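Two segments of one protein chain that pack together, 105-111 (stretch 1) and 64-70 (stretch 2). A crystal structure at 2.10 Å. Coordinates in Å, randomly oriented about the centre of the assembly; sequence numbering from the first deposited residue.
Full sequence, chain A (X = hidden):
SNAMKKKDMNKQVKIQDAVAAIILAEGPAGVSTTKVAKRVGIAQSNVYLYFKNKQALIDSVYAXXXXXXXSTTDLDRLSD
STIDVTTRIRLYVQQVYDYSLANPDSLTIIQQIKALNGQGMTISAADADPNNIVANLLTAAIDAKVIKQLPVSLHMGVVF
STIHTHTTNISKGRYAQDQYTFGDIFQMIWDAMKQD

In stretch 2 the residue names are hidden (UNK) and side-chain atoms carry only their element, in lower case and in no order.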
# COMPACT_ATOMS: atom_id res chain seq x y z
N ASP A 105 -4.53 1.41 12.59
CA ASP A 105 -4.14 2.59 11.81
C ASP A 105 -2.64 2.72 11.63
O ASP A 105 -2.21 3.63 10.97
CB ASP A 105 -4.63 3.89 12.47
CG ASP A 105 -6.13 4.02 12.42
OD1 ASP A 105 -6.72 3.66 11.39
OD2 ASP A 105 -6.69 4.45 13.43
N SER A 106 -1.86 1.84 12.25
CA SER A 106 -0.42 2.05 12.29
C SER A 106 0.22 1.95 10.91
O SER A 106 0.93 2.86 10.48
CB SER A 106 0.24 1.09 13.30
OG SER A 106 1.56 1.51 13.55
N LEU A 107 -0.10 0.89 10.19
CA LEU A 107 0.46 0.68 8.88
C LEU A 107 0.00 1.76 7.93
O LEU A 107 0.77 2.21 7.08
CB LEU A 107 0.11 -0.73 8.37
CG LEU A 107 1.11 -1.85 8.67
CD1 LEU A 107 1.29 -2.02 10.11
CD2 LEU A 107 0.65 -3.20 8.06
N THR A 108 -1.24 2.21 8.08
CA THR A 108 -1.76 3.30 7.26
C THR A 108 -0.93 4.57 7.48
O THR A 108 -0.55 5.25 6.51
CB THR A 108 -3.25 3.60 7.58
OG1 THR A 108 -4.04 2.44 7.26
CG2 THR A 108 -3.78 4.83 6.79
N ILE A 109 -0.63 4.87 8.75
CA ILE A 109 0.12 6.08 9.10
C ILE A 109 1.53 6.02 8.49
O ILE A 109 1.96 7.00 7.86
CB ILE A 109 0.21 6.26 10.63
CG1 ILE A 109 -1.15 6.70 11.22
CG2 ILE A 109 1.34 7.27 11.03
CD1 ILE A 109 -1.29 6.36 12.69
N ILE A 110 2.22 4.90 8.71
CA ILE A 110 3.57 4.63 8.17
C ILE A 110 3.57 4.80 6.65
O ILE A 110 4.41 5.50 6.10
CB ILE A 110 4.06 3.20 8.54
CG1 ILE A 110 4.33 3.08 10.06
CG2 ILE A 110 5.35 2.77 7.72
CD1 ILE A 110 4.45 1.65 10.55
N GLN A 111 2.62 4.14 5.99
CA GLN A 111 2.54 4.15 4.55
C GLN A 111 2.39 5.57 4.04
O GLN A 111 3.06 5.98 3.06
CB GLN A 111 1.38 3.26 4.10
CG GLN A 111 1.00 3.47 2.63
CD GLN A 111 0.33 2.24 2.06
OE1 GLN A 111 -0.87 2.01 2.28
NE2 GLN A 111 1.11 1.43 1.34
N UNK A 64 7.71 6.26 16.25
CA UNK A 64 6.77 5.63 17.16
C UNK A 64 6.05 4.43 16.54
O UNK A 64 6.05 3.33 17.12
n UNK A 64 2.70 7.14 18.24
c UNK A 64 1.55 7.78 18.47
n UNK A 64 1.35 8.37 19.65
c UNK A 64 3.77 7.04 19.23
n UNK A 64 0.61 7.83 17.52
c UNK A 64 5.72 6.62 17.66
c UNK A 64 4.86 6.08 18.83
N UNK A 65 5.41 4.65 15.39
CA UNK A 65 4.72 3.56 14.70
C UNK A 65 5.65 2.40 14.33
O UNK A 65 5.37 1.26 14.67
o UNK A 65 1.35 3.50 14.89
c UNK A 65 1.94 4.61 14.97
c UNK A 65 2.80 5.06 13.80
o UNK A 65 1.87 5.35 15.97
c UNK A 65 3.93 4.05 13.46
N UNK A 66 6.76 2.69 13.64
CA UNK A 66 7.68 1.64 13.21
C UNK A 66 8.29 0.88 14.37
O UNK A 66 8.43 -0.34 14.31
c UNK A 66 8.15 2.64 11.00
o UNK A 66 9.52 3.19 12.88
c UNK A 66 8.78 2.14 12.26
N UNK A 67 8.65 1.60 15.43
CA UNK A 67 9.21 0.95 16.62
C UNK A 67 8.23 0.08 17.40
O UNK A 67 8.63 -0.78 18.17
o UNK A 67 11.55 3.18 16.23
c UNK A 67 11.30 2.28 17.04
n UNK A 67 12.24 1.47 17.52
c UNK A 67 9.89 1.99 17.50
N UNK A 68 6.94 0.27 17.18
CA UNK A 68 5.97 -0.58 17.85
C UNK A 68 5.82 -1.97 17.20
O UNK A 68 5.25 -2.89 17.80
n UNK A 68 2.32 2.15 19.64
c UNK A 68 4.60 0.13 17.98
n UNK A 68 1.77 2.26 17.41
n UNK A 68 1.52 4.11 18.75
c UNK A 68 1.87 2.84 18.60
c UNK A 68 4.23 0.48 19.42
c UNK A 68 2.71 0.73 19.60
N UNK A 69 6.34 -2.15 16.00
CA UNK A 69 6.12 -3.42 15.31
C UNK A 69 6.82 -4.63 16.00
O UNK A 69 6.15 -5.62 16.34
c UNK A 69 5.71 -2.14 13.19
c UNK A 69 6.46 -3.33 13.83
c UNK A 69 6.14 -4.68 13.11
c UNK A 69 6.06 -1.89 11.76
N UNK A 70 8.12 -4.51 16.24
CA UNK A 70 8.92 -5.57 16.85
C UNK A 70 9.59 -5.13 18.14
O UNK A 70 10.18 -4.05 18.20
c UNK A 70 10.79 -6.42 13.56
c UNK A 70 10.03 -6.01 15.88
c UNK A 70 9.60 -6.43 14.48
c UNK A 70 8.92 -7.78 14.49

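Position 64 carries a long unbranched side chain: three carbons, a nitrogen, then a carbon bearing two further nitrogens. It makes no contact with stretch 1, although its end comes nearer than its CA-to-CB direction, which is sideways, would suggest. That planar, three-nitrogen terminus is a guanidinium, and the residue is R64.

Position 65 has three side-chain carbons, the third holding two oxygens. Its CB lies 3.6 Å from CG1 of I110, its second carbon lies 3.8 Å from CG2 of I109, and one oxygen comes within 2.4 Å of OG of S106. A carboxylate on two methylene carbons identifies E65. S106 OG donates to E65 OE1 in a very short hydrogen bond, and R64 NE forms a salt bridge with E65 OE2 at 3.0 Å.

At position 66 a single carbon, CB, carries one oxygen and one further carbon, and this outer carbon lies 3.9 Å from CD1 of I110. The small fork of hydroxyl and methyl is T66, whose OG1 is hydrogen-bonded to a residue just beyond the stretch.

Position 67 shows two carbons, the second bearing an oxygen and a nitrogen, a short carboxamide, exposed and out of reach of stretch 1. It is N67.

Position 68 repeats the pattern of three carbons, a nitrogen and a carbon with two more nitrogens. One terminal nitrogen lies 3.9 Å from S106 OG, which sits at the edge of the planar group, near its plane. This second guanidinium belongs to R68, and it pairs with the glutamate through R68 NH1 to E65 OE1 at 2.8 Å and R68 NH2 to E65 OE2 at 3.1 Å.

Position 69 has four carbons, forked at the first, with one arm two carbons long; the end of that arm lies 4.1 Å from CD1 of I110. This is I69.

Position 70 also has four carbons, but the fork comes at the second, and none touches stretch 1. It is L70.

The contact buries 280 Å² and joins a polar centre to an apolar flank. S106 and E65 have the closest CA atoms across the stretches, 5.9 Å apart, and both side chains start toward the opposing segment, which brings hydroxyl and carboxylate together. Two arginines within stretch 2 offset the charge of that carboxylate. One helical turn after S106, I110 lies against E65 CB and extends its CD1 to the methyl groups of T66 and I69, while I109 packs against E65 CG. E65 thus serves both halves of the contact, polar at its tip and apolar along its stem.

Stretch 2, residues 64-70: RETNRIL
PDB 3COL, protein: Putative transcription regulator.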